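Local coordinates for protein CDP-glucose 4,6-dehydratase (Salmonella enterica subsp. enterica serovar Typhi, PDB 1WVG) that catalyses the NAD(+)-dependent dehydration of CDP-D-glucose to CDP-4-dehydro-6-deoxy-D-glucose, an early step in making CDP-3,6-dideoxy-D-mannose for the lipopolysaccharide O-antigen, at residues K71-I76 / V118-N123. Sequence-based numbering, arbitrary orientation.
Sequences KLRSSI and VKQVGN
Arg73 reaches across to Gln120 and donates a hydrogen bond from NH1 to OE1 (2.8 Å). The N-H...O angle is 156°. The nitrogen arrives in the plane of the amide and uses a lone pair of OE1, whereas the oxygen sits at the edge of the guanidinium, slightly out of its plane. The two flat groups are turned against each other, their planes 41° apart. Arg73 CD is also pressed close to Gln120 OE1, at 3.1 Å, a tight approach alongside the hydrogen bond. The torsion about CG-CD is eclipsed (chi3 -1°), so NE doubles back over CB, and this folded chain brings both CD and NH1 to OE1.

Beside this polar bridge, the branch tips of Ile76 and Val121 meet, CG2 to CG2, at 3.8 Å. Val121 CG2 also lies 4.0 Å from the carbonyl O of Arg73. The contact joins two neighbouring helices of the Rossmann fold, 69-79 and the last turn of 100-121, which precede the parallel strands 83-86 and 126-130. Gly122, with positive phi, ends the second helix and turns the chain toward strand 126-130.

Further in, Ile76 packs on Leu114 and Thr117 of helix 100-121 and on Phe13 of strand 11-15. On the outer side Gln120 is extended beyond CG, and its NE2 is hydrogen-bonded to OE2 of Glu116 one turn earlier. That second bond probably helps fix the amide rotation that presents OE1 to Arg73.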
loop_
_atom_site.group_PDB
_atom_site.type_symbol
_atom_site.label_atom_id
_atom_site.label_comp_id
_atom_site.label_asym_id
_atom_site.label_seq_id
_atom_site.Cartn_x
_atom_site.Cartn_y
_atom_site.Cartn_z
ATOM N N LYS A 71 20.863 -33.654 14.756
ATOM C CA LYS A 71 21.226 -33.453 16.131
ATOM C C LYS A 71 20.169 -32.639 16.851
ATOM O O LYS A 71 19.802 -32.959 17.980
ATOM C CB LYS A 71 22.560 -32.756 16.245
ATOM C CG LYS A 71 23.726 -33.718 16.133
ATOM C CD LYS A 71 24.978 -33.173 16.811
ATOM C CE LYS A 71 25.000 -31.652 16.943
ATOM N NZ LYS A 71 24.404 -31.141 18.202
ATOM N N LEU A 72 19.691 -31.559 16.205
ATOM C CA LEU A 72 18.673 -30.697 16.813
ATOM C C LEU A 72 17.399 -31.450 17.129
ATOM O O LEU A 72 16.857 -31.382 18.242
ATOM C CB LEU A 72 18.351 -29.489 15.902
ATOM C CG LEU A 72 17.153 -28.612 16.329
ATOM C CD1 LEU A 72 17.325 -28.034 17.735
ATOM C CD2 LEU A 72 17.047 -27.440 15.350
ATOM N N ARG A 73 16.918 -32.149 16.099
ATOM C CA ARG A 73 15.701 -32.950 16.198
ATOM C C ARG A 73 15.719 -33.885 17.430
ATOM O O ARG A 73 14.772 -33.952 18.251
ATOM C CB ARG A 73 15.485 -33.731 14.881
ATOM C CG ARG A 73 14.063 -34.292 14.808
ATOM C CD ARG A 73 13.971 -35.590 14.036
ATOM N NE ARG A 73 15.278 -35.976 13.538
ATOM C CZ ARG A 73 15.474 -36.409 12.299
ATOM N NH1 ARG A 73 14.479 -36.506 11.412
ATOM N NH2 ARG A 73 16.715 -36.728 11.936
ATOM N N SER A 74 16.839 -34.606 17.539
ATOM C CA SER A 74 17.095 -35.563 18.615
ATOM C C SER A 74 16.991 -34.949 19.987
ATOM O O SER A 74 16.299 -35.442 20.901
ATOM C CB SER A 74 18.437 -36.254 18.426
ATOM O OG SER A 74 18.333 -37.163 17.349
ATOM N N SER A 75 17.707 -33.842 20.110
ATOM C CA SER A 75 17.737 -33.084 21.347
ATOM C C SER A 75 16.295 -32.794 21.760
ATOM O O SER A 75 15.839 -33.060 22.872
ATOM C CB SER A 75 18.530 -31.808 21.088
ATOM O OG SER A 75 18.949 -31.190 22.277
ATOM N N ILE A 76 15.542 -32.251 20.824
ATOM C CA ILE A 76 14.162 -31.949 21.098
ATOM C C ILE A 76 13.378 -33.219 21.479
ATOM O O ILE A 76 12.642 -33.300 22.484
ATOM C CB ILE A 76 13.540 -31.244 19.860
ATOM C CG1 ILE A 76 14.282 -29.947 19.463
ATOM C CG2 ILE A 76 12.077 -30.957 20.190
ATOM C CD1 ILE A 76 13.570 -28.999 18.469
ATOM N N VAL A 118 10.092 -29.380 15.158
ATOM C CA VAL A 118 8.896 -29.277 15.942
ATOM C C VAL A 118 7.787 -30.091 15.301
ATOM O O VAL A 118 7.013 -30.765 15.977
ATOM C CB VAL A 118 8.499 -27.817 16.084
ATOM C CG1 VAL A 118 7.069 -27.698 16.649
ATOM C CG2 VAL A 118 9.486 -27.163 17.052
ATOM N N LYS A 119 7.743 -30.029 13.970
ATOM C CA LYS A 119 6.727 -30.768 13.231
ATOM C C LYS A 119 6.865 -32.266 13.453
ATOM O O LYS A 119 5.930 -32.964 13.830
ATOM C CB LYS A 119 6.787 -30.429 11.757
ATOM C CG LYS A 119 5.813 -31.231 10.890
ATOM C CD LYS A 119 6.099 -31.139 9.383
ATOM C CE LYS A 119 6.194 -32.474 8.641
ATOM N NZ LYS A 119 6.822 -32.366 7.305
ATOM N N GLN A 120 8.054 -32.774 13.229
ATOM C CA GLN A 120 8.276 -34.191 13.401
ATOM C C GLN A 120 8.107 -34.669 14.855
ATOM O O GLN A 120 7.535 -35.722 15.104
ATOM C CB GLN A 120 9.656 -34.561 12.881
ATOM C CG GLN A 120 9.814 -34.206 11.410
ATOM C CD GLN A 120 11.206 -34.595 10.933
ATOM O OE1 GLN A 120 11.997 -35.234 11.644
ATOM N NE2 GLN A 120 11.523 -34.204 9.718
ATOM N N VAL A 121 8.603 -33.926 15.834
ATOM C CA VAL A 121 8.479 -34.371 17.227
ATOM C C VAL A 121 7.046 -34.414 17.770
ATOM O O VAL A 121 6.624 -35.365 18.434
ATOM C CB VAL A 121 9.379 -33.578 18.185
ATOM C CG1 VAL A 121 9.239 -34.093 19.626
ATOM C CG2 VAL A 121 10.834 -33.627 17.739
ATOM N N GLY A 122 6.286 -33.371 17.522
ATOM C CA GLY A 122 4.923 -33.356 18.021
ATOM C C GLY A 122 4.775 -33.096 19.530
ATOM O O GLY A 122 5.732 -33.145 20.304
ATOM N N ASN A 123 3.529 -32.824 19.943
ATOM C CA ASN A 123 3.163 -32.565 21.323
ATOM C C ASN A 123 3.704 -31.299 21.868
ATOM O O ASN A 123 3.805 -31.146 23.074
ATOM C CB ASN A 123 3.542 -33.708 22.254
ATOM C CG ASN A 123 2.416 -34.686 22.053
ATOM O OD1 ASN A 123 1.249 -34.365 22.333
ATOM N ND2 ASN A 123 2.732 -35.795 21.406
#